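PDB 6IO1: aminotransferase, class III from Thermomicrobium roseum, which catalyses (S)-enantioselective omega-transamination as a thermostable enzyme that carries pyridoxal 5'-phosphate as its cofactor. Local coordinates for the interface of chains A and B. Residues are numbered along the deposited sequence; one frame, centred on the assembly and turned at random. Chains: chain A/B, Aminotransferase, class III.

The interface of chains A and B. Residues chain A 26-27, 30; chain B 308, 311-312, 314, 316, 318.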
loop_
_atom_site.group_PDB
_atom_site.type_symbol
_atom_site.label_atom_id
_atom_site.label_comp_id
_atom_site.label_asym_id
_atom_site.label_seq_id
_atom_site.Cartn_x
_atom_site.Cartn_y
_atom_site.Cartn_z
ATOM N N LEU A 26 -20.284 0.428 9.602
ATOM C CA LEU A 26 -21.006 -0.329 8.585
ATOM C C LEU A 26 -22.472 -0.491 8.963
ATOM O O LEU A 26 -23.357 -0.452 8.097
ATOM C CB LEU A 26 -20.336 -1.688 8.387
ATOM C CG LEU A 26 -18.841 -1.617 8.058
ATOM C CD1 LEU A 26 -18.206 -2.999 8.053
ATOM C CD2 LEU A 26 -18.617 -0.916 6.726
ATOM N N TYR A 27 -22.744 -0.658 10.260
ATOM C CA TYR A 27 -24.117 -0.743 10.742
ATOM C C TYR A 27 -24.886 0.525 10.392
ATOM O O TYR A 27 -26.016 0.465 9.895
ATOM C CB TYR A 27 -24.105 -0.985 12.255
ATOM C CG TYR A 27 -25.455 -1.031 12.941
ATOM C CD1 TYR A 27 -26.136 0.136 13.270
ATOM C CD2 TYR A 27 -26.031 -2.244 13.295
ATOM C CE1 TYR A 27 -27.361 0.095 13.905
ATOM C CE2 TYR A 27 -27.253 -2.295 13.935
ATOM C CZ TYR A 27 -27.916 -1.124 14.236
ATOM O OH TYR A 27 -29.134 -1.170 14.871
ATOM N N ARG A 30 -25.409 0.834 6.402
ATOM C CA ARG A 30 -26.500 0.065 5.808
ATOM C C ARG A 30 -27.844 0.764 5.999
ATOM O O ARG A 30 -28.716 0.696 5.126
ATOM C CB ARG A 30 -26.528 -1.347 6.394
ATOM C CG ARG A 30 -25.323 -2.174 5.982
ATOM C CD ARG A 30 -25.557 -3.668 6.123
ATOM N NE ARG A 30 -24.546 -4.424 5.385
ATOM C CZ ARG A 30 -24.538 -5.747 5.257
ATOM N NH1 ARG A 30 -25.478 -6.480 5.837
ATOM N NH2 ARG A 30 -23.576 -6.338 4.562
ATOM N N ALA B 308 -19.466 -10.267 5.705
ATOM C CA ALA B 308 -19.903 -8.877 5.641
ATOM C C ALA B 308 -21.064 -8.616 6.589
ATOM O O ALA B 308 -21.127 -7.558 7.224
ATOM C CB ALA B 308 -20.291 -8.516 4.211
ATOM N N LEU B 311 -19.651 -8.372 10.068
ATOM C CA LEU B 311 -18.985 -7.087 10.261
ATOM C C LEU B 311 -19.993 -5.954 10.415
ATOM O O LEU B 311 -19.833 -5.083 11.278
ATOM C CB LEU B 311 -18.038 -6.799 9.094
ATOM C CG LEU B 311 -16.833 -7.714 8.852
ATOM C CD1 LEU B 311 -15.690 -6.923 8.232
ATOM C CD2 LEU B 311 -16.376 -8.404 10.129
ATOM N N ALA B 312 -21.038 -5.946 9.586
ATOM C CA ALA B 312 -22.036 -4.886 9.602
ATOM C C ALA B 312 -23.043 -5.026 10.735
ATOM O O ALA B 312 -23.880 -4.133 10.908
ATOM C CB ALA B 312 -22.775 -4.841 8.263
ATOM N N ALA B 314 -22.224 -4.980 13.885
ATOM C CA ALA B 314 -21.704 -4.250 15.033
ATOM C C ALA B 314 -21.924 -2.753 14.845
ATOM O O ALA B 314 -21.503 -2.178 13.835
ATOM C CB ALA B 314 -20.218 -4.547 15.232
ATOM N N ARG B 316 -20.542 0.031 15.481
ATOM C CA ARG B 316 -19.263 0.642 15.808
ATOM C C ARG B 316 -18.534 0.944 14.509
ATOM O O ARG B 316 -18.885 0.426 13.446
ATOM C CB ARG B 316 -18.415 -0.271 16.697
ATOM C CG ARG B 316 -17.895 -1.498 15.969
ATOM C CD ARG B 316 -17.454 -2.589 16.932
ATOM N NE ARG B 316 -16.252 -2.222 17.677
ATOM C CZ ARG B 316 -15.032 -2.160 17.152
ATOM N NH1 ARG B 316 -14.001 -1.818 17.912
ATOM N NH2 ARG B 316 -14.837 -2.438 15.869
ATOM N N PHE B 318 -15.614 0.604 11.906
ATOM C CA PHE B 318 -14.634 -0.398 11.499
ATOM C C PHE B 318 -13.277 0.290 11.423
ATOM O O PHE B 318 -13.004 1.036 10.477
ATOM C CB PHE B 318 -15.033 -1.016 10.162
ATOM C CG PHE B 318 -14.085 -2.070 9.665
ATOM C CD1 PHE B 318 -13.684 -3.105 10.491
ATOM C CD2 PHE B 318 -13.608 -2.033 8.366
ATOM C CE1 PHE B 318 -12.815 -4.079 10.034
ATOM C CE2 PHE B 318 -12.739 -3.004 7.902
ATOM C CZ PHE B 318 -12.344 -4.028 8.738
HETATM O O HOH W 1 -19.280 -1.436 11.874
#
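A:Leu26 and B:Ala312 meet at the apolar centre of this patch, part of the two-fold symmetric contact between the copies of a class-III, PLP-dependent aminotransferase; its twin recurs with the chains exchanged. The first turn of helix 26-32 of chain A lies against the C-terminal end of helix 305-312 of chain B. A:Leu26 sets its CB 3.8 Å from B:Ala312 CA. Its CG stands beside the backbone N and anti to the carbonyl carbon (chi1 -55°), which carries the branch alongside B:Leu311. The two leucine side chains run parallel, with methyl CD1 of A:Leu26 3.9 Å from CB of B:Leu311. B:Phe318 adds a looser flank, its CB 4.3 Å from that same methyl. One turn further along the chain A helix, an outstretched aliphatic stem carries A:Arg30 over B:Ala312. The B:Ala312 methyl lies beneath the guanidinium near its NE side, with its CB 3.4 Å from NE, so the flat group packs here by its face. NH2 continues toward the backbone carbonyl of B:Ala308, at a distance too long for a hydrogen bond. On the opposite flank, CB of A:Tyr27, placed by the helix backbone, lies 3.3 Å from the carbonyl O of B:Ala314; with CG anti to the backbone N (chi1 177°), ring atom CD2 stays 3.7 Å from the carbonyl O of B:Ala312. At the polar rim, a water joins the chains: backbone N of A:Leu26, in the first turn of its helix, lies 3.1 Å from the water O in a bent hydrogen bond (138° at H), and the water also links to the carbonyl oxygens of B:Ala314 and B:Arg316, tying the helix start to the loop after helix 305-312.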